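Local structure of bifunctional protein PutA (Bdellovibrio bacteriovorus, 5UR2) at residues P128-A133 / E402-G407; W168-A173 / K232-N237; R221-F226 / P260-Y265. The protein probably couples proline dehydrogenation at a flavin to NAD(+)-dependent oxidation of glutamate semialdehyde to L-glutamate, the two steps of proline breakdown. All coordinates share one frame; numbering follows the deposited sequence.

Contact 1 (P128-A133 / E402-G407); sequences PVLKKA and EYAPVG. With P5F (N-propargylglycine-modified flavin adenine dinucleotide), chain F.
Leu130 reaches strand 400-406 with one methyl, its CD2 lying 3.9 Å from CB of Ala404. CG stands anti to the carbonyl carbon (chi1 -55°); a chi2 of -177° sends CD1 on in extension and leaves the other branch, CD2, against the strand. One helical turn further, Ala133 directs its CB toward the strand and meets the carboxylate of Glu402, with OE1 of Glu402 3.8 Å from CB of Ala133. That is a methyl against an oxygen, not a bond; the carboxylate is held instead through OE2, in a salt bridge to Lys390. On the strand, Glu402 and Ala404 face the helix, while Tyr403 between them turns into the barrel. Its CB sits 3.5 Å from C7M of the modified flavin, and its OH makes a 3.4 Å contact with C21 of the propargylglycine-derived group, the ring lying oblique to that carbon. The hydrogen bond of Tyr403 OH is to Lys198 NZ. With 94 Å² buried, residues 128-133 meet 402-407 by van der Waals contact, without a hydrogen bond, and the polar chemistry of these strand residues is directed elsewhere: Glu402 to a lysine, Tyr403 to the inactivated cofactor site.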
loop_
_atom_site.group_PDB
_atom_site.type_symbol
_atom_site.label_atom_id
_atom_site.label_comp_id
_atom_site.label_asym_id
_atom_site.label_seq_id
_atom_site.Cartn_x
_atom_site.Cartn_y
_atom_site.Cartn_z
ATOM N N PRO B 128 60.725 -21.080 15.625
ATOM C CA PRO B 128 60.884 -21.745 16.929
ATOM C C PRO B 128 59.615 -22.420 17.418
ATOM O O PRO B 128 59.695 -23.446 18.101
ATOM C CB PRO B 128 61.315 -20.601 17.861
ATOM C CG PRO B 128 60.825 -19.357 17.193
ATOM C CD PRO B 128 60.950 -19.628 15.721
ATOM N N VAL B 129 58.442 -21.896 17.062
ATOM C CA VAL B 129 57.198 -22.549 17.450
ATOM C C VAL B 129 57.072 -23.907 16.769
ATOM O O VAL B 129 56.661 -24.891 17.395
ATOM C CB VAL B 129 56.004 -21.628 17.139
ATOM C CG1 VAL B 129 54.683 -22.340 17.387
ATOM C CG2 VAL B 129 56.092 -20.384 17.988
ATOM N N LEU B 130 57.426 -23.980 15.480
ATOM C CA LEU B 130 57.388 -25.240 14.746
ATOM C C LEU B 130 58.356 -26.256 15.339
ATOM O O LEU B 130 58.043 -27.452 15.425
ATOM C CB LEU B 130 57.736 -24.997 13.278
ATOM C CG LEU B 130 56.942 -23.964 12.481
ATOM C CD1 LEU B 130 57.432 -23.967 11.039
ATOM C CD2 LEU B 130 55.444 -24.215 12.555
ATOM N N LYS B 131 59.553 -25.805 15.721
ATOM C CA LYS B 131 60.541 -26.725 16.268
ATOM C C LYS B 131 60.138 -27.189 17.657
ATOM O O LYS B 131 60.380 -28.344 18.025
ATOM C CB LYS B 131 61.921 -26.069 16.278
ATOM C CG LYS B 131 62.591 -26.028 14.903
ATOM C CD LYS B 131 63.783 -25.089 14.920
ATOM C CE LYS B 131 64.888 -25.544 13.972
ATOM N NZ LYS B 131 65.949 -24.514 13.792
ATOM N N LYS B 132 59.528 -26.299 18.445
ATOM C CA LYS B 132 59.015 -26.696 19.754
ATOM C C LYS B 132 57.909 -27.733 19.612
ATOM O O LYS B 132 57.854 -28.707 20.372
ATOM C CB LYS B 132 58.516 -25.469 20.518
ATOM C CG LYS B 132 57.800 -25.786 21.818
ATOM C CD LYS B 132 57.867 -24.607 22.778
ATOM C CE LYS B 132 56.487 -24.180 23.241
ATOM N NZ LYS B 132 56.588 -23.235 24.383
ATOM N N ALA B 133 57.024 -27.547 18.628
ATOM C CA ALA B 133 55.998 -28.551 18.375
ATOM C C ALA B 133 56.633 -29.892 18.018
ATOM O O ALA B 133 56.169 -30.951 18.465
ATOM C CB ALA B 133 55.058 -28.076 17.268
ATOM N N GLU B 402 49.875 -30.036 12.978
ATOM C CA GLU B 402 49.192 -28.794 13.322
ATOM C C GLU B 402 49.190 -27.852 12.130
ATOM O O GLU B 402 50.248 -27.553 11.562
ATOM C CB GLU B 402 49.861 -28.099 14.505
ATOM C CG GLU B 402 49.550 -28.682 15.862
ATOM C CD GLU B 402 50.062 -27.788 16.973
ATOM O OE1 GLU B 402 51.302 -27.667 17.071
ATOM O OE2 GLU B 402 49.247 -27.224 17.737
ATOM N N TYR B 403 48.001 -27.376 11.773
ATOM C CA TYR B 403 47.867 -26.284 10.824
ATOM C C TYR B 403 48.465 -25.016 11.424
ATOM O O TYR B 403 48.026 -24.553 12.480
ATOM C CB TYR B 403 46.394 -26.088 10.482
ATOM C CG TYR B 403 46.157 -25.141 9.348
ATOM C CD1 TYR B 403 46.337 -25.547 8.026
ATOM C CD2 TYR B 403 45.737 -23.834 9.595
ATOM C CE1 TYR B 403 46.114 -24.665 6.973
ATOM C CE2 TYR B 403 45.510 -22.948 8.556
ATOM C CZ TYR B 403 45.696 -23.364 7.248
ATOM O OH TYR B 403 45.475 -22.475 6.215
ATOM N N ALA B 404 49.464 -24.453 10.751
ATOM C CA ALA B 404 50.316 -23.421 11.331
ATOM C C ALA B 404 50.173 -22.119 10.556
ATOM O O ALA B 404 50.921 -21.868 9.598
ATOM C CB ALA B 404 51.769 -23.891 11.349
ATOM N N PRO B 405 49.230 -21.263 10.927
ATOM C CA PRO B 405 49.086 -19.996 10.209
ATOM C C PRO B 405 50.227 -19.058 10.554
ATOM O O PRO B 405 50.686 -18.995 11.699
ATOM C CB PRO B 405 47.744 -19.444 10.706
ATOM C CG PRO B 405 47.107 -20.567 11.495
ATOM C CD PRO B 405 48.247 -21.393 12.008
ATOM N N VAL B 406 50.661 -18.319 9.539
ATOM C CA VAL B 406 51.692 -17.294 9.632
ATOM C C VAL B 406 51.147 -16.058 8.936
ATOM O O VAL B 406 50.635 -16.161 7.817
ATOM C CB VAL B 406 52.996 -17.751 8.948
ATOM C CG1 VAL B 406 54.061 -16.696 9.071
ATOM C CG2 VAL B 406 53.480 -19.076 9.520
ATOM N N GLY B 407 51.253 -14.895 9.569
ATOM C CA GLY B 407 50.813 -13.701 8.870
ATOM C C GLY B 407 50.641 -12.490 9.761
ATOM O O GLY B 407 50.766 -12.549 10.988
HETATM P PA P5F F . 32.840 -30.438 14.276
HETATM O O1A P5F F . 32.675 -31.975 14.529
HETATM O O2A P5F F . 32.256 -29.533 15.241
HETATM O O5B P5F F . 32.211 -29.930 13.007
HETATM C C5B P5F F . 31.898 -28.571 12.726
HETATM C C4B P5F F . 31.608 -28.441 11.223
HETATM O O4B P5F F . 30.370 -28.988 10.838
HETATM C C3B P5F F . 31.583 -27.051 10.656
HETATM O O3B P5F F . 32.843 -26.532 10.465
HETATM C C2B P5F F . 30.853 -27.238 9.387
HETATM O O2B P5F F . 31.726 -27.722 8.425
HETATM C C1B P5F F . 29.868 -28.299 9.727
HETATM N N9A P5F F . 28.558 -27.806 10.070
HETATM C C8A P5F F . 28.218 -26.914 11.079
HETATM N N7A P5F F . 26.890 -26.745 11.068
HETATM C C5A P5F F . 26.315 -27.528 10.065
HETATM C C6A P5F F . 25.021 -27.733 9.590
HETATM N N6A P5F F . 23.904 -27.065 10.195
HETATM N N1A P5F F . 24.797 -28.565 8.555
HETATM C C2A P5F F . 25.815 -29.221 7.957
HETATM N N3A P5F F . 27.096 -29.018 8.380
HETATM C C4A P5F F . 27.377 -28.207 9.407
HETATM N N1 P5F F . 38.041 -26.077 5.884
HETATM C C2 P5F F . 37.865 -25.857 4.468
HETATM O O2 P5F F . 36.585 -25.676 3.993
HETATM N N3 P5F F . 38.986 -25.838 3.577
HETATM C C4 P5F F . 40.314 -26.025 4.035
HETATM O O4 P5F F . 41.364 -25.994 3.109
HETATM C C4X P5F F . 40.503 -26.248 5.530
HETATM N N5 P5F F . 41.833 -26.317 6.132
HETATM C C5X P5F F . 41.908 -26.961 7.459
HETATM C C6 P5F F . 43.192 -27.576 7.916
HETATM C C7 P5F F . 43.244 -28.270 9.151
HETATM C C7M P5F F . 44.549 -28.889 9.600
HETATM C C8 P5F F . 42.076 -28.388 9.964
HETATM C C8M P5F F . 42.093 -29.122 11.280
HETATM C C9 P5F F . 40.856 -27.811 9.538
HETATM C C9A P5F F . 40.794 -27.077 8.242
HETATM N N10 P5F F . 39.525 -26.500 7.793
HETATM C C10 P5F F . 39.390 -26.265 6.383
HETATM C "C1'" P5F F . 38.352 -26.339 8.688
HETATM C "C2'" P5F F . 37.531 -27.623 8.816
HETATM O "O2'" P5F F . 36.920 -27.874 7.608
HETATM C "C3'" P5F F . 36.475 -27.606 9.922
HETATM O "O3'" P5F F . 35.562 -26.612 9.640
HETATM C "C4'" P5F F . 37.012 -27.354 11.324
HETATM O "O4'" P5F F . 38.309 -27.841 11.358
HETATM C "C5'" P5F F . 36.133 -27.881 12.474
HETATM O "O5'" P5F F . 35.548 -29.142 12.217
HETATM P P P5F F . 35.409 -30.351 13.289
HETATM O O1P P5F F . 35.391 -31.828 12.738
HETATM O O2P P5F F . 36.551 -29.958 14.301
HETATM O O3P P5F F . 34.196 -29.828 14.265
HETATM C C21 P5F F . 42.424 -23.811 5.666
HETATM C C22 P5F F . 42.221 -25.132 5.865
HETATM C C23 P5F F . 42.392 -23.199 4.255
#

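Contact 2 (W168-A173 / K232-N237)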
loop_
_atom_site.group_PDB
_atom_site.type_symbol
_atom_site.label_atom_id
_atom_site.label_comp_id
_atom_site.label_asym_id
_atom_site.label_seq_id
_atom_site.Cartn_x
_atom_site.Cartn_y
_atom_site.Cartn_z
ATOM N N TRP B 168 63.474 -21.478 2.197
ATOM C CA TRP B 168 64.057 -21.175 3.499
ATOM C C TRP B 168 63.737 -22.247 4.549
ATOM O O TRP B 168 64.601 -22.601 5.359
ATOM C CB TRP B 168 63.571 -19.792 3.929
ATOM C CG TRP B 168 63.883 -19.435 5.308
ATOM C CD1 TRP B 168 65.028 -18.859 5.764
ATOM C CD2 TRP B 168 63.026 -19.593 6.438
ATOM N NE1 TRP B 168 64.942 -18.655 7.117
ATOM C CE2 TRP B 168 63.722 -19.098 7.558
ATOM C CE3 TRP B 168 61.733 -20.103 6.613
ATOM C CZ2 TRP B 168 63.175 -19.103 8.844
ATOM C CZ3 TRP B 168 61.190 -20.113 7.888
ATOM C CH2 TRP B 168 61.912 -19.616 8.990
ATOM N N LEU B 169 62.497 -22.762 4.574
ATOM C CA LEU B 169 62.155 -23.809 5.543
ATOM C C LEU B 169 62.850 -25.129 5.221
ATOM O O LEU B 169 63.324 -25.825 6.131
ATOM C CB LEU B 169 60.644 -24.009 5.619
ATOM C CG LEU B 169 59.991 -23.612 6.938
ATOM C CD1 LEU B 169 58.519 -24.011 6.962
ATOM C CD2 LEU B 169 60.744 -24.261 8.089
ATOM N N ALA B 170 62.899 -25.508 3.942
ATOM C CA ALA B 170 63.652 -26.706 3.577
ATOM C C ALA B 170 65.115 -26.574 3.997
ATOM O O ALA B 170 65.702 -27.522 4.541
ATOM C CB ALA B 170 63.548 -26.971 2.072
ATOM N N LYS B 171 65.696 -25.386 3.804
ATOM C CA LYS B 171 67.093 -25.164 4.163
ATOM C C LYS B 171 67.316 -25.334 5.662
ATOM O O LYS B 171 68.264 -26.002 6.084
ATOM C CB LYS B 171 67.543 -23.778 3.699
ATOM C CG LYS B 171 69.010 -23.442 4.043
ATOM C CD LYS B 171 70.002 -24.466 3.474
ATOM C CE LYS B 171 69.972 -24.515 1.946
ATOM N NZ LYS B 171 70.819 -25.629 1.411
ATOM N N ASP B 172 66.457 -24.735 6.486
ATOM C CA ASP B 172 66.625 -24.893 7.928
ATOM C C ASP B 172 66.394 -26.342 8.358
ATOM O O ASP B 172 67.077 -26.843 9.259
ATOM C CB ASP B 172 65.694 -23.940 8.680
ATOM C CG ASP B 172 66.085 -23.772 10.137
ATOM O OD1 ASP B 172 67.001 -22.965 10.414
ATOM O OD2 ASP B 172 65.481 -24.430 11.007
ATOM N N ALA B 173 65.446 -27.036 7.723
ATOM C CA ALA B 173 65.151 -28.408 8.119
ATOM C C ALA B 173 66.278 -29.385 7.802
ATOM O O ALA B 173 66.260 -30.511 8.313
ATOM C CB ALA B 173 63.857 -28.875 7.463
ATOM N N LYS B 232 62.732 -29.760 -3.320
ATOM C CA LYS B 232 63.271 -29.674 -1.972
ATOM C C LYS B 232 62.785 -30.787 -1.056
ATOM O O LYS B 232 63.121 -30.772 0.131
ATOM C CB LYS B 232 62.930 -28.315 -1.348
ATOM C CG LYS B 232 63.469 -27.088 -2.089
ATOM C CD LYS B 232 64.990 -27.105 -2.249
ATOM C CE LYS B 232 65.485 -25.709 -2.673
ATOM N NZ LYS B 232 66.948 -25.643 -2.958
ATOM N N GLY B 233 62.007 -31.744 -1.562
ATOM C CA GLY B 233 61.470 -32.772 -0.687
ATOM C C GLY B 233 60.405 -32.249 0.251
ATOM O O GLY B 233 60.228 -32.776 1.356
ATOM N N VAL B 234 59.718 -31.200 -0.153
ATOM C CA VAL B 234 58.713 -30.540 0.659
ATOM C C VAL B 234 57.339 -31.058 0.257
ATOM O O VAL B 234 57.080 -31.319 -0.923
ATOM C CB VAL B 234 58.842 -29.012 0.488
ATOM C CG1 VAL B 234 57.612 -28.267 0.986
ATOM C CG2 VAL B 234 60.114 -28.530 1.197
ATOM N N PHE B 235 56.467 -31.241 1.248
ATOM C CA PHE B 235 55.069 -31.558 0.992
ATOM C C PHE B 235 54.313 -30.276 0.660
ATOM O O PHE B 235 54.400 -29.287 1.397
ATOM C CB PHE B 235 54.450 -32.244 2.211
ATOM C CG PHE B 235 53.136 -32.922 1.928
ATOM C CD1 PHE B 235 51.983 -32.179 1.699
ATOM C CD2 PHE B 235 53.052 -34.307 1.894
ATOM C CE1 PHE B 235 50.767 -32.799 1.428
ATOM C CE2 PHE B 235 51.845 -34.934 1.619
ATOM C CZ PHE B 235 50.692 -34.172 1.391
ATOM N N VAL B 236 53.577 -30.287 -0.450
ATOM C CA VAL B 236 52.772 -29.139 -0.861
ATOM C C VAL B 236 51.313 -29.558 -0.902
ATOM O O VAL B 236 50.939 -30.474 -1.649
ATOM C CB VAL B 236 53.214 -28.570 -2.212
ATOM C CG1 VAL B 236 52.445 -27.288 -2.502
ATOM C CG2 VAL B 236 54.694 -28.296 -2.188
ATOM N N ASN B 237 50.495 -28.889 -0.092
ATOM C CA ASN B 237 49.069 -29.153 0.011
ATOM C C ASN B 237 48.292 -27.980 -0.575
ATOM O O ASN B 237 48.571 -26.822 -0.248
ATOM C CB ASN B 237 48.662 -29.387 1.469
ATOM C CG ASN B 237 47.296 -30.017 1.585
ATOM O OD1 ASN B 237 46.280 -29.331 1.479
ATOM N ND2 ASN B 237 47.263 -31.330 1.791
#
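First torsions place CG of Lys232 and CG2 of Val234 near the methyl of Ala170. The backbone points CB of Lys232 toward Ala170, and CB of Lys232 is 3.7 Å from CB of Ala170. With CG anti to the carbonyl carbon (chi1 -60°), CG of Lys232 lies 4.2 Å from that same methyl, and the bend at chi2 turns the rest of the chain. In Val234, a chi1 of 164° puts CG1 anti to the backbone N and CG2 anti to the carbonyl carbon; CG2 of Val234 then comes within 3.9 Å of CB of Ala170. The alanine methyl is thus touched by an aliphatic lysine stem and a valine branch, and its small size is consistent with the close backbone approach, 6.3 Å between CA of Ala170 and CA of Lys232. No hydrogen bond crosses. The ammonium groups of Lys171 and Lys232 lie 5.8 Å apart at their NZ atoms, a like-charge proximity probably eased by the salt bridge of Lys171 to Glu174. Between Lys232 and Val234, Gly233 takes positive phi (71°) and closes helix 211-232 with a Schellman motif, turning the chain toward strand 235-238. The contact therefore joins the end part of helix 152-173 to the helix-to-strand turn of the proline dehydrogenase barrel, beside helix 123-135, against which Trp168 packs, and strand 194-197, which pairs with strand 235-238.

Contact 3 (R221-F226 / P260-Y265); sequences RLRPVF and PEFKNY
The ring of Phe262 is met at its edge by Arg223, whose CG lies in the ring plane, 3.9 Å from CE2 of Phe262. Over the centre of one face sits CG of the preceding residue, Glu261, 3.5 Å above the plane, so the loop folds its own side chain onto the ring. Helix backbone approaches the ring obliquely: CZ of Phe262 is 3.8 Å from O of Arg223, and CE1 of Phe262 is 3.8 Å from C of Phe226. Apolar packing adds CB of Phe226, 4.0 Å from CE1 of Phe262. From there the Phe226 side chain leads away, its ring stacking with Phe268. A pair of flat groups, the Arg223 guanidinium and the Glu261 carboxylate, has planes 6° apart, with OE2 of Glu261 at the guanidinium edge. Even so, NE of Arg223 is 4.4 Å from OE2 of Glu261, beyond a salt bridge, and CD of Arg223 is nearer, 3.7 Å from OE2 of Glu261. Glu261 reaches this place with CG between the backbone N and the carbonyl carbon (chi1 74°) and an extended chain beyond. The contact packs the loop after helix 246-257, which leads through a type I turn (Phe262 to Tyr265) into strand 268-273, onto the preceding helix 211-232 of the proline dehydrogenase beta-alpha barrel. Its chemistry is that of an aromatic ring packed against a helix, and beside it charged groups whose salt bridges go to Asp220, Glu259 and Arg227, with probable electrostatic attraction but no direct bond between these two segments.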
loop_
_atom_site.group_PDB
_atom_site.type_symbol
_atom_site.label_atom_id
_atom_site.label_comp_id
_atom_site.label_asym_id
_atom_site.label_seq_id
_atom_site.Cartn_x
_atom_site.Cartn_y
_atom_site.Cartn_z
ATOM N N ARG B 221 50.534 -20.597 -12.360
ATOM C CA ARG B 221 51.007 -19.936 -11.152
ATOM C C ARG B 221 51.367 -20.942 -10.071
ATOM O O ARG B 221 52.306 -20.703 -9.301
ATOM C CB ARG B 221 49.951 -18.958 -10.637
ATOM C CG ARG B 221 49.466 -17.947 -11.675
ATOM C CD ARG B 221 50.459 -16.833 -11.899
ATOM N NE ARG B 221 50.065 -15.929 -12.986
ATOM C CZ ARG B 221 49.329 -14.829 -12.850
ATOM N NH1 ARG B 221 48.863 -14.468 -11.666
ATOM N NH2 ARG B 221 49.055 -14.081 -13.913
ATOM N N LEU B 222 50.649 -22.073 -10.018
ATOM C CA LEU B 222 50.929 -23.126 -9.041
ATOM C C LEU B 222 52.169 -23.923 -9.407
ATOM O O LEU B 222 52.909 -24.369 -8.518
ATOM C CB LEU B 222 49.746 -24.085 -8.920
ATOM C CG LEU B 222 48.931 -24.051 -7.635
ATOM C CD1 LEU B 222 48.000 -25.263 -7.582
ATOM C CD2 LEU B 222 49.855 -24.022 -6.442
ATOM N N ARG B 223 52.399 -24.126 -10.700
ATOM C CA ARG B 223 53.460 -25.026 -11.145
ATOM C C ARG B 223 54.818 -24.734 -10.516
ATOM O O ARG B 223 55.442 -25.679 -10.015
ATOM C CB ARG B 223 53.537 -24.998 -12.681
ATOM C CG ARG B 223 54.502 -26.034 -13.280
ATOM C CD ARG B 223 54.404 -26.092 -14.810
ATOM N NE ARG B 223 53.109 -26.585 -15.285
ATOM C CZ ARG B 223 52.150 -25.828 -15.818
ATOM N NH1 ARG B 223 52.302 -24.511 -15.959
ATOM N NH2 ARG B 223 51.032 -26.407 -16.221
ATOM N N PRO B 224 55.326 -23.496 -10.473
ATOM C CA PRO B 224 56.648 -23.290 -9.843
ATOM C C PRO B 224 56.664 -23.610 -8.355
ATOM O O PRO B 224 57.709 -24.028 -7.838
ATOM C CB PRO B 224 56.935 -21.801 -10.082
ATOM C CG PRO B 224 55.927 -21.350 -11.097
ATOM C CD PRO B 224 54.747 -22.229 -10.954
ATOM N N VAL B 225 55.539 -23.407 -7.650
ATOM C CA VAL B 225 55.479 -23.748 -6.228
ATOM C C VAL B 225 55.526 -25.260 -6.053
ATOM O O VAL B 225 56.268 -25.784 -5.211
ATOM C CB VAL B 225 54.218 -23.163 -5.561
ATOM C CG1 VAL B 225 54.217 -23.498 -4.071
ATOM C CG2 VAL B 225 54.114 -21.683 -5.787
ATOM N N PHE B 226 54.705 -25.982 -6.819
ATOM C CA PHE B 226 54.763 -27.439 -6.774
ATOM C C PHE B 226 56.140 -27.941 -7.181
ATOM O O PHE B 226 56.660 -28.892 -6.588
ATOM C CB PHE B 226 53.694 -28.051 -7.670
ATOM C CG PHE B 226 52.357 -28.196 -7.009
ATOM C CD1 PHE B 226 51.834 -27.175 -6.233
ATOM C CD2 PHE B 226 51.625 -29.365 -7.153
ATOM C CE1 PHE B 226 50.597 -27.311 -5.615
ATOM C CE2 PHE B 226 50.385 -29.511 -6.536
ATOM C CZ PHE B 226 49.872 -28.479 -5.771
ATOM N N PRO B 260 53.989 -34.767 -16.743
ATOM C CA PRO B 260 55.181 -35.640 -16.692
ATOM C C PRO B 260 56.148 -35.364 -15.544
ATOM O O PRO B 260 56.575 -36.298 -14.852
ATOM C CB PRO B 260 55.841 -35.372 -18.054
ATOM C CG PRO B 260 54.717 -35.050 -18.959
ATOM C CD PRO B 260 53.709 -34.297 -18.118
ATOM N N GLU B 261 56.487 -34.100 -15.302
ATOM C CA GLU B 261 57.487 -33.801 -14.282
ATOM C C GLU B 261 56.980 -34.064 -12.868
ATOM O O GLU B 261 57.791 -34.113 -11.944
ATOM C CB GLU B 261 57.955 -32.347 -14.418
ATOM C CG GLU B 261 56.929 -31.310 -13.937
ATOM C CD GLU B 261 57.442 -29.872 -14.020
ATOM O OE1 GLU B 261 58.542 -29.585 -13.501
ATOM O OE2 GLU B 261 56.730 -29.023 -14.604
ATOM N N PHE B 262 55.661 -34.214 -12.671
ATOM C CA PHE B 262 55.103 -34.387 -11.332
ATOM C C PHE B 262 54.508 -35.760 -11.053
ATOM O O PHE B 262 54.268 -36.076 -9.883
ATOM C CB PHE B 262 53.990 -33.355 -11.070
ATOM C CG PHE B 262 54.441 -31.928 -11.127
ATOM C CD1 PHE B 262 55.415 -31.454 -10.261
ATOM C CD2 PHE B 262 53.887 -31.055 -12.046
ATOM C CE1 PHE B 262 55.821 -30.127 -10.304
ATOM C CE2 PHE B 262 54.294 -29.732 -12.105
ATOM C CZ PHE B 262 55.260 -29.265 -11.226
ATOM N N LYS B 263 54.249 -36.579 -12.076
ATOM C CA LYS B 263 53.362 -37.723 -11.868
ATOM C C LYS B 263 53.941 -38.784 -10.935
ATOM O O LYS B 263 53.224 -39.728 -10.600
ATOM C CB LYS B 263 52.921 -38.329 -13.209
ATOM C CG LYS B 263 53.955 -39.097 -14.012
ATOM C CD LYS B 263 53.439 -39.296 -15.445
ATOM C CE LYS B 263 51.923 -39.497 -15.475
ATOM N NZ LYS B 263 51.352 -39.375 -16.848
ATOM N N ASN B 264 55.215 -38.690 -10.548
ATOM C CA ASN B 264 55.843 -39.683 -9.687
ATOM C C ASN B 264 56.020 -39.201 -8.251
ATOM O O ASN B 264 56.543 -39.946 -7.422
ATOM C CB ASN B 264 57.213 -40.049 -10.255
ATOM C CG ASN B 264 57.107 -40.720 -11.597
ATOM O OD1 ASN B 264 56.439 -41.745 -11.747
ATOM N ND2 ASN B 264 57.694 -40.094 -12.604
ATOM N N TYR B 265 55.570 -37.997 -7.923
ATOM C CA TYR B 265 55.756 -37.440 -6.589
ATOM C C TYR B 265 54.518 -37.708 -5.739
ATOM O O TYR B 265 53.401 -37.386 -6.150
ATOM C CB TYR B 265 56.037 -35.940 -6.671
ATOM C CG TYR B 265 56.603 -35.340 -5.401
ATOM C CD1 TYR B 265 57.833 -35.760 -4.897
ATOM C CD2 TYR B 265 55.926 -34.317 -4.728
ATOM C CE1 TYR B 265 58.362 -35.197 -3.739
ATOM C CE2 TYR B 265 56.447 -33.754 -3.571
ATOM C CZ TYR B 265 57.665 -34.194 -3.083
ATOM O OH TYR B 265 58.185 -33.627 -1.938
#

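In the fold
All three contacts belong to the proline dehydrogenase barrel, a closed ring of eight parallel strands. Contact 1 brings helix 123-135, which precedes the first strand, against the last strand, 400-406, and so spans the closure of the barrel; the segments of contacts 2 and 3 fall between its two in sequence and alternate with each other. Contacts 1 and 2, centres about 14 Å apart, are joined by the salt bridge from Lys131 to Asp172. Contacts 2 and 3, centres about 15 Å apart, share the connection from helix 211-232 to strand 235-238, and Tyr265 OH probably hydrogen-bonds Val234 O. Contacts 1 and 3, centres about 25 Å apart, do not touch. They join outer helices to a strand, a turn and a loop.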